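PDB 5XOM: glycosaminoglycan xylosylkinase from Hydra vulgaris, which probably phosphorylates xylose in the glycosaminoglycan linkage region of proteoglycans, as a member of the Fam20 family of secretory-pathway kinases. Local coordinates for residues A[120-125]-A[301-306]; A[135-140]-A[345-350]. One frame throughout, in Å; residues are numbered along the deposited sequence.

Contact 1 of 2, residues A[120-125]-A[301-306]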
# COMPACT_ATOMS: atom_id res chain seq x y z
N ILE A 120 16.28 25.18 24.05
CA ILE A 120 17.62 24.64 23.80
C ILE A 120 18.00 23.86 25.06
O ILE A 120 18.08 24.44 26.15
CB ILE A 120 18.64 25.76 23.53
CG1 ILE A 120 18.23 26.66 22.37
CG2 ILE A 120 19.99 25.16 23.22
CD1 ILE A 120 17.77 25.95 21.12
N ILE A 121 18.26 22.57 24.92
CA ILE A 121 18.58 21.69 26.04
C ILE A 121 20.09 21.58 26.13
O ILE A 121 20.73 21.00 25.25
CB ILE A 121 17.94 20.30 25.88
CG1 ILE A 121 16.43 20.38 25.73
CG2 ILE A 121 18.30 19.43 27.06
CD1 ILE A 121 15.73 20.86 26.95
N LEU A 122 20.69 22.14 27.18
CA LEU A 122 22.13 22.00 27.35
C LEU A 122 22.42 20.88 28.34
O LEU A 122 21.53 20.13 28.76
CB LEU A 122 22.73 23.32 27.83
CG LEU A 122 22.66 24.53 26.89
CD1 LEU A 122 23.14 25.82 27.56
CD2 LEU A 122 23.47 24.25 25.64
N GLY A 123 23.67 20.79 28.76
CA GLY A 123 24.12 19.69 29.59
C GLY A 123 24.57 18.47 28.80
O GLY A 123 24.97 18.54 27.63
N THR A 124 24.51 17.33 29.48
CA THR A 124 24.84 16.03 28.90
C THR A 124 24.06 15.81 27.60
O THR A 124 22.95 16.34 27.45
CB THR A 124 24.55 14.89 29.87
OG1 THR A 124 23.14 14.79 30.09
CG2 THR A 124 25.24 15.17 31.21
N PRO A 125 24.62 15.07 26.64
CA PRO A 125 23.88 14.76 25.39
C PRO A 125 22.50 14.12 25.59
O PRO A 125 21.70 14.10 24.65
CB PRO A 125 24.83 13.78 24.68
CG PRO A 125 26.19 14.10 25.21
CD PRO A 125 25.97 14.49 26.65
N PHE A 301 16.11 15.92 19.39
CA PHE A 301 15.80 17.31 19.04
C PHE A 301 15.82 18.21 20.28
O PHE A 301 14.91 19.02 20.50
CB PHE A 301 14.46 17.40 18.29
CG PHE A 301 14.46 16.66 16.97
CD1 PHE A 301 15.10 17.20 15.86
CD2 PHE A 301 13.80 15.45 16.84
CE1 PHE A 301 15.10 16.52 14.64
CE2 PHE A 301 13.79 14.76 15.62
CZ PHE A 301 14.45 15.30 14.52
N GLY A 302 16.86 18.05 21.09
CA GLY A 302 17.05 18.89 22.25
C GLY A 302 17.88 20.13 21.96
O GLY A 302 17.69 21.16 22.60
N ASN A 303 18.80 20.06 20.97
CA ASN A 303 19.63 21.21 20.65
C ASN A 303 19.95 21.20 19.16
O ASN A 303 20.66 20.32 18.67
CB ASN A 303 20.92 21.23 21.48
CG ASN A 303 21.81 22.45 21.17
OD1 ASN A 303 21.70 23.10 20.13
ND2 ASN A 303 22.61 22.83 22.16
N PRO A 304 19.44 22.17 18.40
CA PRO A 304 19.64 22.17 16.94
C PRO A 304 21.01 22.65 16.51
O PRO A 304 21.30 22.63 15.30
CB PRO A 304 18.55 23.14 16.46
CG PRO A 304 18.46 24.13 17.60
CD PRO A 304 18.67 23.34 18.86
N PHE A 305 21.85 23.10 17.44
CA PHE A 305 23.14 23.69 17.09
C PHE A 305 24.31 22.76 17.34
O PHE A 305 25.43 23.07 16.93
CB PHE A 305 23.35 25.01 17.85
CG PHE A 305 22.18 25.96 17.76
CD1 PHE A 305 21.75 26.42 16.53
CD2 PHE A 305 21.55 26.41 18.91
CE1 PHE A 305 20.66 27.29 16.44
CE2 PHE A 305 20.48 27.29 18.83
CZ PHE A 305 20.03 27.74 17.59
N VAL A 306 24.09 21.63 18.00
CA VAL A 306 25.15 20.71 18.39
C VAL A 306 24.90 19.38 17.69
O VAL A 306 23.77 18.86 17.69
CB VAL A 306 25.21 20.52 19.91
CG1 VAL A 306 26.26 19.48 20.30
CG2 VAL A 306 25.49 21.85 20.61

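Contact 2 of 2, residues A[135-140]-A[345-350]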
# COMPACT_ATOMS: atom_id res chain seq x y z
N GLU A 135 9.12 12.47 19.19
CA GLU A 135 8.57 11.18 18.79
C GLU A 135 7.86 11.28 17.45
O GLU A 135 8.00 10.40 16.60
CB GLU A 135 7.59 10.65 19.85
CG GLU A 135 8.23 10.20 21.17
CD GLU A 135 8.85 8.80 21.13
OE1 GLU A 135 9.09 8.25 20.03
OE2 GLU A 135 9.10 8.24 22.22
N ILE A 136 7.10 12.36 17.24
CA ILE A 136 6.40 12.55 15.97
C ILE A 136 7.39 12.71 14.83
O ILE A 136 7.28 12.05 13.79
CB ILE A 136 5.45 13.76 16.07
CG1 ILE A 136 4.40 13.52 17.15
CG2 ILE A 136 4.78 14.01 14.72
CD1 ILE A 136 3.68 14.76 17.57
N ALA A 137 8.38 13.59 15.02
CA ALA A 137 9.36 13.82 13.96
C ALA A 137 10.18 12.57 13.67
O ALA A 137 10.44 12.25 12.51
CB ALA A 137 10.27 14.99 14.33
N ALA A 138 10.57 11.84 14.72
CA ALA A 138 11.38 10.64 14.51
C ALA A 138 10.60 9.56 13.75
O ALA A 138 11.16 8.85 12.92
CB ALA A 138 11.86 10.10 15.85
N PHE A 139 9.30 9.44 14.02
CA PHE A 139 8.51 8.44 13.31
C PHE A 139 8.42 8.76 11.82
O PHE A 139 8.65 7.88 10.98
CB PHE A 139 7.12 8.32 13.94
CG PHE A 139 6.09 7.78 13.00
CD1 PHE A 139 6.14 6.47 12.55
CD2 PHE A 139 5.05 8.59 12.57
CE1 PHE A 139 5.19 5.98 11.68
CE2 PHE A 139 4.09 8.11 11.70
CZ PHE A 139 4.16 6.81 11.26
N HIS A 140 8.15 10.01 11.47
CA HIS A 140 8.06 10.33 10.04
C HIS A 140 9.42 10.28 9.37
O HIS A 140 9.51 9.92 8.19
CB HIS A 140 7.41 11.69 9.84
CG HIS A 140 5.95 11.69 10.14
ND1 HIS A 140 5.03 11.09 9.31
CD2 HIS A 140 5.26 12.17 11.20
CE1 HIS A 140 3.82 11.22 9.83
NE2 HIS A 140 3.93 11.86 10.98
N LYS A 345 7.12 18.41 5.00
CA LYS A 345 5.88 18.20 4.26
C LYS A 345 5.04 17.09 4.90
O LYS A 345 3.81 17.19 4.96
CB LYS A 345 6.17 17.87 2.80
CG LYS A 345 6.51 19.09 1.96
CD LYS A 345 6.97 18.69 0.57
CE LYS A 345 7.32 19.91 -0.27
NZ LYS A 345 7.87 19.52 -1.59
N ARG A 346 5.69 16.03 5.39
CA ARG A 346 4.94 14.98 6.07
C ARG A 346 4.51 15.40 7.46
O ARG A 346 3.42 15.03 7.90
CB ARG A 346 5.78 13.71 6.16
CG ARG A 346 6.32 13.24 4.84
CD ARG A 346 7.39 12.19 5.06
NE ARG A 346 7.74 11.48 3.83
CZ ARG A 346 7.66 10.16 3.69
NH1 ARG A 346 7.24 9.40 4.70
NH2 ARG A 346 7.99 9.59 2.54
N LEU A 347 5.33 16.19 8.16
CA LEU A 347 4.95 16.63 9.49
C LEU A 347 3.76 17.59 9.44
O LEU A 347 3.02 17.68 10.42
CB LEU A 347 6.13 17.30 10.21
CG LEU A 347 7.41 16.48 10.42
CD1 LEU A 347 8.53 17.35 11.00
CD2 LEU A 347 7.17 15.24 11.29
N SER A 348 3.56 18.27 8.32
CA SER A 348 2.49 19.25 8.19
C SER A 348 1.10 18.63 8.24
O SER A 348 0.12 19.37 8.35
CB SER A 348 2.64 20.03 6.89
OG SER A 348 2.32 19.21 5.78
N ILE A 349 0.98 17.30 8.15
CA ILE A 349 -0.32 16.66 8.29
C ILE A 349 -0.69 16.40 9.74
O ILE A 349 -1.86 16.11 10.04
CB ILE A 349 -0.38 15.32 7.52
CG1 ILE A 349 0.36 14.24 8.30
CG2 ILE A 349 0.24 15.47 6.12
CD1 ILE A 349 0.53 12.95 7.57
N ASP A 350 0.28 16.52 10.69
CA ASP A 350 -0.03 16.09 12.05
C ASP A 350 -0.82 17.18 12.77
O ASP A 350 -0.61 18.37 12.52
CB ASP A 350 1.26 15.74 12.80
CG ASP A 350 1.00 15.30 14.23
OD1 ASP A 350 1.06 14.08 14.47
OD2 ASP A 350 0.74 16.15 15.11
O HOH W 1 1.79 12.09 12.80
O HOH W 2 5.44 9.63 6.94

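Contact 1 of 2, residues A[120-125]-A[301-306]
I121 hands its backbone N-H to the carbonyl of G302, with 2.8 Å between I121 N and G302 O, and this is the one hydrogen bond joining residues 120-125 to 301-306. The I121 side chain leans on the same peptide, its CB 3.4 Å from G302 O and its CG1 over the G302 alpha carbon. A beta carbon on G302 would fall only about 3.4 Å from I121 CB, so the missing side chain suits the close approach. I120 works with both branches. I120 CG2, anti to the backbone N, rests on the amide of N303, 3.7 Å from N303 ND2; the other branch carries I120 CD1 to P304 CD at 3.6 Å and to F305 CE2 at 3.8 Å, crossing both side chains at about a right angle. L122 CD2 also reaches N303 ND2, more loosely. Residues 301-306 lie in the loop between strand 289-292 and helix 313-318, which probably corresponds to the start of the activation segment of the protein kinase fold, while 120-125 belong to the loop leading into helix 132-144. The surface that I120 meets is shaped by an Asx turn: chi1 of -179° sets N303 CG anti to the backbone N, and N303 OD1 accepts from F305 N at 2.7 Å. P304 CG sits over the centre of the F305 ring, 3.8 Å above its plane. Outside the two segments, R366 NH2 hydrogen-bonds to P304 O, and P304 and F305 both pack on D359 of helix 358-382; I121 also touches Y115.

Contact 2 of 2, residues A[135-140]-A[345-350]
The H140 and L347 side chains run antiparallel alongside one another, with L347 CD2 3.6 Å from H140 CD2. The same methyl lies 3.7 Å from A137 CA, so one leucine branch packs on two successive turns of helix 132-144. The H140 ring is sandwiched: F139 CD2 stands over the centre of one face, and the carbonyl oxygen of R346 lies above the opposite face, offset toward the rim. H140 chi1 of -71° sets CG anti to the carbonyl carbon. Both ring nitrogens meet waters lying in the ring plane. One water, 2.8 Å from H140 NE2, donates to D350 OD1. The other is bound to H140 ND1 and accepts from R346 NH1 at 2.9 Å. Two water bridges therefore fix the rotation of the ring. R346 gets there with its chain extended from CG to NE, its guanidinium turned 70° from the imidazole plane. D350, with CG anti to the backbone N (chi1 179°), meets I136 tip to tip, I136 CG2 lying 3.7 Å from D350 OD1. I136 CD1 also comes near both carboxylate oxygens of D350. D350 OD1 accepts from G155 N as well, and D350 OD2 from I352 N. An alanine in place of I136 would probably open a gap beside the D350 carboxylate, leaving it without the apolar neighbour that CG2 and CD1 provide. A type I turn spans L347 to D350. Helix 132-144 is probably the kinase αC helix, since E135 forms a salt bridge with K111 of strand 106-112; F139 packs on helix 67-79 and I136 on strand 153-159, while I349 touches F45 of the second subunit.

From the N terminus, the chain passes through 120-125, then 135-140 on the following helix, and runs on through much of the molecule before returning at 301-306 and finally 345-350. Contact 1 closes a loop of 175 intervening residues and contact 2 one of 204. The two loops cross rather than nest, because their segments alternate. Contact 1 ties the loop ahead of helix 132-144 to the loop between strand 289-292 and helix 313-318, near the surface; contact 2 joins that helix to the end of helix 339-347, deeper inside. Their centres are about 20 Å apart, yet they touch where F301 CE2 meets A137 CB at 3.8 Å.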